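Local coordinates for geranyltranstransferase (Campylobacter jejuni, PDB 3NPK), which catalyses the condensation of geranyl diphosphate with isopentenyl diphosphate, giving farnesyl diphosphate and releasing pyrophosphate in isoprenoid biosynthesis, at the interface of chains A and B. Numbering follows the deposited sequence. Chains: chain A/B, Geranyltranstransferase.

The interface of chains A and B. Residues chain A 24-27; chain B 152-153, 156-157.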
ATOM      1  N   HIS A  24     -15.115  -6.709 -15.152  1.00 14.14           N
ATOM      2  CA  HIS A  24     -15.341  -7.426 -13.895  1.00 13.48           C
ATOM      3  C   HIS A  24     -16.721  -7.027 -13.350  1.00 13.55           C
ATOM      4  O   HIS A  24     -17.006  -5.848 -13.213  1.00 14.79           O
ATOM      5  CB  HIS A  24     -14.260  -7.073 -12.870  1.00 13.45           C
ATOM      6  CG  HIS A  24     -14.236  -7.985 -11.682  1.00 12.84           C
ATOM      7  ND1 HIS A  24     -15.285  -8.081 -10.793  1.00 12.85           N
ATOM      8  CD2 HIS A  24     -13.280  -8.828 -11.225  1.00 13.78           C
ATOM      9  CE1 HIS A  24     -14.984  -8.958  -9.851  1.00 13.19           C
ATOM     10  NE2 HIS A  24     -13.771  -9.423 -10.089  1.00 13.33           N
ATOM     11  N   PRO A  25     -17.590  -8.009 -13.044  1.00 14.01           N
ATOM     12  CA  PRO A  25     -18.975  -7.640 -12.706  1.00 13.83           C
ATOM     13  C   PRO A  25     -19.164  -6.932 -11.365  1.00 13.70           C
ATOM     14  O   PRO A  25     -20.221  -6.317 -11.177  1.00 14.20           O
ATOM     15  CB  PRO A  25     -19.708  -8.998 -12.703  1.00 15.09           C
ATOM     16  CG  PRO A  25     -18.627  -9.968 -12.340  1.00 15.20           C
ATOM     17  CD  PRO A  25     -17.413  -9.466 -13.101  1.00 14.44           C
ATOM     18  N   PHE A  26     -18.191  -6.995 -10.450  1.00 11.61           N
ATOM     19  CA  PHE A  26     -18.444  -6.423  -9.126  1.00 11.34           C
ATOM     20  C   PHE A  26     -17.268  -5.782  -8.418  1.00 10.57           C
ATOM     21  O   PHE A  26     -17.432  -5.308  -7.296  1.00 12.10           O
ATOM     22  CB  PHE A  26     -19.101  -7.453  -8.180  1.00 11.64           C
ATOM     23  CG  PHE A  26     -18.251  -8.667  -7.887  1.00 11.42           C
ATOM     24  CD1 PHE A  26     -17.133  -8.586  -7.061  1.00 11.48           C
ATOM     25  CD2 PHE A  26     -18.588  -9.900  -8.422  1.00 13.16           C
ATOM     26  CE1 PHE A  26     -16.365  -9.715  -6.792  1.00 12.18           C
ATOM     27  CE2 PHE A  26     -17.832 -11.026  -8.145  1.00 13.57           C
ATOM     28  CZ  PHE A  26     -16.714 -10.933  -7.346  1.00 13.04           C
ATOM     29  N   PHE A  27     -16.096  -5.730  -9.052  1.00 10.86           N
ATOM     30  CA  PHE A  27     -14.952  -5.207  -8.317  1.00 10.66           C
ATOM     31  C   PHE A  27     -15.198  -3.776  -7.831  1.00 11.31           C
ATOM     32  O   PHE A  27     -14.854  -3.445  -6.699  1.00 11.62           O
ATOM     33  CB  PHE A  27     -13.641  -5.316  -9.101  1.00 11.03           C
ATOM     34  CG  PHE A  27     -12.430  -5.302  -8.211  1.00 11.17           C
ATOM     35  CD1 PHE A  27     -12.083  -6.437  -7.481  1.00 11.55           C
ATOM     36  CD2 PHE A  27     -11.653  -4.159  -8.074  1.00 13.11           C
ATOM     37  CE1 PHE A  27     -10.978  -6.438  -6.629  1.00 12.00           C
ATOM     38  CE2 PHE A  27     -10.544  -4.151  -7.216  1.00 12.72           C
ATOM     39  CZ  PHE A  27     -10.207  -5.290  -6.500  1.00 12.73           C
TER
ATOM     40  N   ALA B 152      -7.583  -9.520 -10.210  1.00 11.32           N
ATOM     41  CA  ALA B 152      -8.987  -9.813  -9.884  1.00 10.67           C
ATOM     42  C   ALA B 152      -9.685 -10.462 -11.082  1.00 11.30           C
ATOM     43  O   ALA B 152     -10.422 -11.437 -10.937  1.00 12.15           O
ATOM     44  CB  ALA B 152      -9.717  -8.546  -9.455  1.00 11.98           C
ATOM     45  N   ILE B 153      -9.447  -9.919 -12.262  1.00 10.68           N
ATOM     46  CA  ILE B 153     -10.020 -10.488 -13.477  1.00 11.32           C
ATOM     47  C   ILE B 153      -9.484 -11.903 -13.754  1.00 12.49           C
ATOM     48  O   ILE B 153     -10.248 -12.815 -14.088  1.00 13.80           O
ATOM     49  CB  ILE B 153      -9.813  -9.528 -14.663  1.00 11.96           C
ATOM     50  CG1 ILE B 153     -10.706  -8.290 -14.481  1.00 13.22           C
ATOM     51  CG2 ILE B 153     -10.092 -10.226 -16.016  1.00 13.49           C
ATOM     52  CD1 ILE B 153     -10.465  -7.200 -15.512  1.00 13.88           C
ATOM     53  N   PHE B 156     -11.198 -14.215 -11.185  1.00 14.36           N
ATOM     54  CA  PHE B 156     -12.644 -14.344 -11.308  1.00 14.33           C
ATOM     55  C   PHE B 156     -13.035 -15.128 -12.556  1.00 14.99           C
ATOM     56  O   PHE B 156     -14.003 -15.900 -12.531  1.00 16.33           O
ATOM     57  CB  PHE B 156     -13.335 -12.975 -11.314  1.00 16.43           C
ATOM     58  CG  PHE B 156     -14.826 -13.073 -11.412  1.00 18.61           C
ATOM     59  CD1 PHE B 156     -15.584 -13.435 -10.304  1.00 19.40           C
ATOM     60  CD2 PHE B 156     -15.468 -12.852 -12.614  1.00 18.49           C
ATOM     61  CE1 PHE B 156     -16.955 -13.547 -10.397  1.00 19.94           C
ATOM     62  CE2 PHE B 156     -16.846 -12.974 -12.716  1.00 20.08           C
ATOM     63  CZ  PHE B 156     -17.585 -13.317 -11.606  1.00 20.58           C
ATOM     64  N   PHE B 157     -12.280 -14.947 -13.637  1.00 14.41           N
ATOM     65  CA  PHE B 157     -12.650 -15.570 -14.911  1.00 15.68           C
ATOM     66  C   PHE B 157     -11.972 -16.909 -15.177  1.00 18.18           C
ATOM     67  O   PHE B 157     -12.127 -17.480 -16.252  1.00 19.20           O
ATOM     68  CB  PHE B 157     -12.465 -14.595 -16.088  1.00 15.88           C
ATOM     69  CG  PHE B 157     -13.446 -13.454 -16.070  1.00 17.42           C
ATOM     70  CD1 PHE B 157     -14.720 -13.608 -16.594  1.00 19.25           C
ATOM     71  CD2 PHE B 157     -13.106 -12.237 -15.501  1.00 17.79           C
ATOM     72  CE1 PHE B 157     -15.628 -12.556 -16.567  1.00 19.75           C
ATOM     73  CE2 PHE B 157     -14.007 -11.187 -15.465  1.00 19.22           C
ATOM     74  CZ  PHE B 157     -15.269 -11.342 -15.998  1.00 20.32           C
TER
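B:Phe156 turns one ring face toward chain A, where A:His24, A:Pro25 and A:Phe26 are spaced around its rim on that side. The enzyme has the all-helical fold of the polyprenyl synthetase family, whose members commonly work as dimers; this two-fold symmetric interface is therefore probably the biological one. In this patch the segment just before helix 27-37 of one subunit packs against the end of helix 147-156 of the other. A:Phe26 presents the CE2–CZ edge of its ring to the CD1–CE1 rim of that face, with the planes at 87° and CE2 lying 3.5 Å from B:Phe156 CE1. On the opposite rim sits the pyrrolidine of A:Pro25, whose CG is 3.5 Å from B:Phe156 CE2, while its CD reaches toward CZ of B:Phe157. The imidazole of A:His24 lies beside the root of the aromatic side chain, bringing NE2 to 3.8 Å from B:Phe156 CB. With CG anti to the backbone N (chi1 -179°), the B:Phe156 ring extends from the helix end alongside A:Pro25 and A:Phe26; its CD2 edge stands over the centre of the B:Phe157 ring, a same-chain neighbour that flanks it at the edge. The chain A surface is also braced from within. ND1 of A:His24 accepts a nearly straight hydrogen bond, 3.1 Å long, from the backbone N of A:Phe26, which lies in the imidazole plane and helps fix the ring's rotation. A:Phe26 CG is tucked between its own backbone N and carbonyl carbon (chi1 63°), folding the phenyl back so that A:His24 CE1 sits over its centre, while CB of A:Phe27 lies toward the rim of an imidazole face. Along helix 147-156, the B:Ala152 methyl CB rests 3.7 Å from A:Phe27 CD1 and also touches CE1, whereas the carbonyl carbon of B:Ala152 meets the edge of the A:His24 ring. B:Ile153 adds a looser contact, CG1 to A:His24 CB at 4.1 Å.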